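Local coordinates for ribosomal RNA small subunit methyltransferase E (PDB 5O95), which probably methylates N3 of a specific uridine in 16S ribosomal RNA of the small subunit, with S-adenosyl-L-methionine as methyl donor, at residues Glu14-Pro17 / Gly18-Leu21; Arg36-Gln39 / Gly40-Leu43. All coordinates share one frame; numbering follows the deposited sequence.

Contact 1 (Glu14-Pro17 / Gly18-Leu21)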
loop_
_atom_site.group_PDB
_atom_site.type_symbol
_atom_site.label_atom_id
_atom_site.label_comp_id
_atom_site.label_asym_id
_atom_site.label_seq_id
_atom_site.Cartn_x
_atom_site.Cartn_y
_atom_site.Cartn_z
ATOM N N GLU B 14 -25.202 -21.346 -7.026
ATOM C CA GLU B 14 -25.513 -22.145 -5.852
ATOM C C GLU B 14 -25.246 -23.599 -6.201
ATOM O O GLU B 14 -25.618 -24.054 -7.294
ATOM C CB GLU B 14 -26.993 -22.007 -5.518
ATOM C CG GLU B 14 -27.439 -20.621 -5.170
ATOM C CD GLU B 14 -26.814 -20.116 -3.897
ATOM O OE1 GLU B 14 -26.682 -20.918 -2.950
ATOM O OE2 GLU B 14 -26.454 -18.921 -3.849
ATOM N N TYR B 15 -24.653 -24.339 -5.249
ATOM C CA TYR B 15 -24.234 -25.714 -5.467
ATOM C C TYR B 15 -24.509 -26.512 -4.206
ATOM O O TYR B 15 -24.642 -25.952 -3.118
ATOM C CB TYR B 15 -22.752 -25.843 -5.865
ATOM C CG TYR B 15 -22.487 -24.990 -7.067
ATOM C CD1 TYR B 15 -22.859 -25.428 -8.326
ATOM C CD2 TYR B 15 -21.949 -23.707 -6.934
ATOM C CE1 TYR B 15 -22.683 -24.644 -9.439
ATOM C CE2 TYR B 15 -21.766 -22.903 -8.048
ATOM C CZ TYR B 15 -22.143 -23.384 -9.296
ATOM O OH TYR B 15 -21.971 -22.590 -10.410
ATOM N N GLN B 16 -24.600 -27.823 -4.379
ATOM C CA GLN B 16 -24.884 -28.718 -3.270
ATOM C C GLN B 16 -23.793 -29.767 -3.163
ATOM O O GLN B 16 -23.158 -30.101 -4.159
ATOM C CB GLN B 16 -26.225 -29.440 -3.470
ATOM C CG GLN B 16 -27.412 -28.506 -3.658
ATOM C CD GLN B 16 -27.500 -27.432 -2.586
ATOM O OE1 GLN B 16 -27.285 -27.699 -1.403
ATOM N NE2 GLN B 16 -27.813 -26.204 -2.998
ATOM N N PRO B 17 -23.584 -30.347 -1.977
ATOM C CA PRO B 17 -22.574 -31.402 -1.866
ATOM C C PRO B 17 -22.856 -32.530 -2.841
ATOM O O PRO B 17 -24.012 -32.875 -3.103
ATOM C CB PRO B 17 -22.717 -31.870 -0.413
ATOM C CG PRO B 17 -23.169 -30.646 0.308
ATOM C CD PRO B 17 -24.116 -29.951 -0.662
ATOM N N GLY B 18 -21.788 -33.115 -3.373
ATOM C CA GLY B 18 -21.905 -34.201 -4.322
ATOM C C GLY B 18 -22.083 -33.779 -5.764
ATOM O O GLY B 18 -22.035 -34.641 -6.648
ATOM N N GLN B 19 -22.275 -32.487 -6.039
ATOM C CA GLN B 19 -22.484 -32.063 -7.414
ATOM C C GLN B 19 -21.164 -31.984 -8.163
ATOM O O GLN B 19 -20.111 -31.712 -7.581
ATOM C CB GLN B 19 -23.190 -30.709 -7.471
ATOM C CG GLN B 19 -24.681 -30.834 -7.125
ATOM C CD GLN B 19 -25.416 -29.508 -7.103
ATOM O OE1 GLN B 19 -24.814 -28.446 -7.259
ATOM N NE2 GLN B 19 -26.728 -29.564 -6.901
ATOM N N LEU B 20 -21.237 -32.230 -9.466
ATOM C CA LEU B 20 -20.107 -32.054 -10.364
ATOM C C LEU B 20 -20.244 -30.701 -11.047
ATOM O O LEU B 20 -21.311 -30.367 -11.569
ATOM C CB LEU B 20 -20.070 -33.163 -11.417
ATOM C CG LEU B 20 -18.819 -33.174 -12.306
ATOM C CD1 LEU B 20 -17.577 -33.516 -11.499
ATOM C CD2 LEU B 20 -19.003 -34.166 -13.452
ATOM N N LEU B 21 -19.170 -29.921 -11.026
ATOM C CA LEU B 21 -19.176 -28.593 -11.620
ATOM C C LEU B 21 -18.062 -28.510 -12.651
ATOM O O LEU B 21 -16.887 -28.703 -12.315
ATOM C CB LEU B 21 -18.969 -27.537 -10.536
ATOM C CG LEU B 21 -18.789 -26.107 -11.039
ATOM C CD1 LEU B 21 -20.039 -25.642 -11.771
ATOM C CD2 LEU B 21 -18.452 -25.195 -9.871
HETATM O O HOH W 1 -26.142 -26.402 -8.595
#
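Gln16 and Gln19 close a type II beta turn in which the loop after strand 8-10 reverses into strand 20-22, an outermost strand of the mixed sheet in the N-terminal, PUA-like part of the chain. Two direct hydrogen bonds join the ends of the turn. In the backbone one, Gln19 N donates to Gln16 O over 3.2 Å, the bond that defines the turn. The second uses a side chain: Gln16 N donates to Gln19 OE1 at 3.0 Å, with an N-H...O angle of 157°. This donor stands above the amide plane of Gln19, almost perpendicular to the C=O bond, and so does not lie on a lone pair. The Gln19 chain runs out straight from CG (chi2 177°), which carries its amide back across the turn to the amide N that starts it. Water 1 donates to Gln19 OE1 at 2.8 Å and to Glu14 O as well, so the glutamine oxygen accepts two hydrogen bonds.

Gly18 takes the third position of the turn with positive phi (86°), the backbone region that glycine commonly fills in a type II turn. Beyond the turn, its carbonyl accepts a hydrogen bond from Arg68 NH1, and backbone hydrogen bonds from Gly18 and Gln19 to Ile69 dock the turn on strand 64-74.

The remaining contacts are van der Waals. The two glutamine side chains lie alongside each other, their amide planes nearly perpendicular, and Gln19 NE2 rests 3.5 Å from Gln16 CB. On Tyr15, whose hydroxyl is hydrogen-bonded to Pro12 O, Gln19 OE1 lies at the ring edge, whereas Leu21 brings CD2 over one face, offset toward the rim, and sets CD1 3.7 Å from CE1 of Tyr15.

Contact 2 (Arg36-Gln39 / Gly40-Leu43)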
loop_
_atom_site.group_PDB
_atom_site.type_symbol
_atom_site.label_atom_id
_atom_site.label_comp_id
_atom_site.label_asym_id
_atom_site.label_seq_id
_atom_site.Cartn_x
_atom_site.Cartn_y
_atom_site.Cartn_z
ATOM N N ARG B 36 -1.758 -25.094 -13.501
ATOM C CA ARG B 36 -1.331 -26.454 -13.847
ATOM C C ARG B 36 -1.784 -27.500 -12.828
ATOM O O ARG B 36 -1.076 -28.473 -12.558
ATOM C CB ARG B 36 0.178 -26.543 -14.060
ATOM C CG ARG B 36 0.681 -25.650 -15.132
ATOM C CD ARG B 36 2.129 -25.958 -15.361
ATOM N NE ARG B 36 2.676 -25.194 -16.462
ATOM C CZ ARG B 36 3.976 -25.008 -16.624
ATOM N NH1 ARG B 36 4.808 -25.533 -15.739
ATOM N NH2 ARG B 36 4.434 -24.303 -17.647
ATOM N N MET B 37 -2.971 -27.317 -12.264
ATOM C CA MET B 37 -3.436 -28.246 -11.243
ATOM C C MET B 37 -3.907 -29.550 -11.873
ATOM O O MET B 37 -4.307 -29.596 -13.042
ATOM C CB MET B 37 -4.551 -27.620 -10.412
ATOM C CG MET B 37 -4.089 -26.371 -9.707
ATOM S SD MET B 37 -5.306 -25.664 -8.619
ATOM C CE MET B 37 -5.416 -26.953 -7.374
ATOM N N GLU B 38 -3.852 -30.620 -11.084
ATOM C CA GLU B 38 -4.054 -31.965 -11.595
ATOM C C GLU B 38 -5.206 -32.650 -10.872
ATOM O O GLU B 38 -5.620 -32.242 -9.784
ATOM C CB GLU B 38 -2.778 -32.802 -11.436
ATOM C CG GLU B 38 -1.519 -32.068 -11.868
ATOM C CD GLU B 38 -0.262 -32.877 -11.632
ATOM O OE1 GLU B 38 -0.356 -34.122 -11.577
ATOM O OE2 GLU B 38 0.818 -32.264 -11.496
ATOM N N GLN B 39 -5.719 -33.706 -11.499
ATOM C CA GLN B 39 -6.764 -34.521 -10.892
ATOM C C GLN B 39 -6.382 -34.899 -9.464
ATOM O O GLN B 39 -5.239 -35.269 -9.192
ATOM C CB GLN B 39 -6.959 -35.783 -11.735
ATOM C CG GLN B 39 -7.892 -36.811 -11.131
ATOM C CD GLN B 39 -8.250 -37.903 -12.118
ATOM O OE1 GLN B 39 -7.988 -37.779 -13.318
ATOM N NE2 GLN B 39 -8.848 -38.981 -11.621
ATOM N N GLY B 40 -7.341 -34.768 -8.544
ATOM C CA GLY B 40 -7.140 -35.080 -7.147
ATOM C C GLY B 40 -6.832 -33.892 -6.257
ATOM O O GLY B 40 -7.022 -33.981 -5.038
ATOM N N GLU B 41 -6.364 -32.781 -6.824
ATOM C CA GLU B 41 -6.018 -31.625 -6.015
ATOM C C GLU B 41 -7.269 -30.907 -5.506
ATOM O O GLU B 41 -8.336 -30.940 -6.127
ATOM C CB GLU B 41 -5.135 -30.661 -6.811
ATOM C CG GLU B 41 -3.810 -31.284 -7.259
ATOM C CD GLU B 41 -2.894 -30.280 -7.949
ATOM O OE1 GLU B 41 -2.730 -29.160 -7.423
ATOM O OE2 GLU B 41 -2.353 -30.614 -9.024
ATOM N N GLN B 42 -7.119 -30.254 -4.356
ATOM C CA GLN B 42 -8.216 -29.578 -3.682
ATOM C C GLN B 42 -8.334 -28.128 -4.133
ATOM O O GLN B 42 -7.339 -27.470 -4.461
ATOM C CB GLN B 42 -8.001 -29.604 -2.172
ATOM C CG GLN B 42 -7.879 -31.003 -1.607
ATOM C CD GLN B 42 -9.186 -31.753 -1.700
ATOM O OE1 GLN B 42 -10.247 -31.200 -1.412
ATOM N NE2 GLN B 42 -9.121 -33.012 -2.121
ATOM N N LEU B 43 -9.568 -27.624 -4.101
ATOM C CA LEU B 43 -9.884 -26.234 -4.390
ATOM C C LEU B 43 -10.988 -25.793 -3.448
ATOM O O LEU B 43 -11.834 -26.591 -3.044
ATOM C CB LEU B 43 -10.471 -26.048 -5.811
ATOM C CG LEU B 43 -9.612 -26.266 -7.047
ATOM C CD1 LEU B 43 -10.458 -26.200 -8.310
ATOM C CD2 LEU B 43 -8.535 -25.203 -7.085
#
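This is a local, partly buried contact round a type II beta turn, Glu38 to Glu41, in the PUA domain, where the loop after helix 25-34 leads into strand 42-46. Glu41 N donates to Glu38 O at 3.1 Å, a nearly straight bond (164°) that closes the turn. Gly40 occupies the third position with positive phi. Backbone hydrogen bonds of Gly40 and Glu41 to Ile57 hold the turn beside strand 51-61.

The carboxylate of Glu41 reaches back over the turn on an extended chain (chi2 -175°). Glu38 N donates to Glu41 OE2 in a bent bond, from above the carboxylate plane; the modelled 2.5 Å between Glu38 N and Glu41 OE2 is doubtfully short. Glu41 OE2 also lies against the start of the Glu38 side chain, 3.3 Å from Glu38 CB. The two carboxylates are like charges, with Glu38 OE2 at 4.3 Å from Glu41 OE2, so their proximity might raise the affinity of either for a proton.

On the buried side, Met37 turns inward and packs on Ile57 of strand 51-61, as does Leu43. The bend at the last torsion of Met37 (chi3 66°) brings the methyl near both Glu41 and Leu43: Met37 CE sits 3.5 Å from Glu41 OE1, and Leu43 CD2 touches both CE and SD of Met37 at 3.6 Å.

Contacts 1 and 2 follow in series along the chain, with helix 25-34 between them, and their centres are about 17 Å apart; the nearest atoms, about 8 Å apart, do not touch. Each is a type II turn that feeds a strand of the same mixed sheet: 14-21 enters strand 20-22, at an outermost position, and 36-43 enters strand 42-46. The first docks on strand 64-74 and the second on strand 51-61, which are themselves adjacent antiparallel neighbours. In both, a side chain from the fourth turn residue accepts from the first residue's N. Both turns lie in the PUA-like part of the chain, away from the S-adenosyl-L-methionine-binding residues, which lie in the methyltransferase domain.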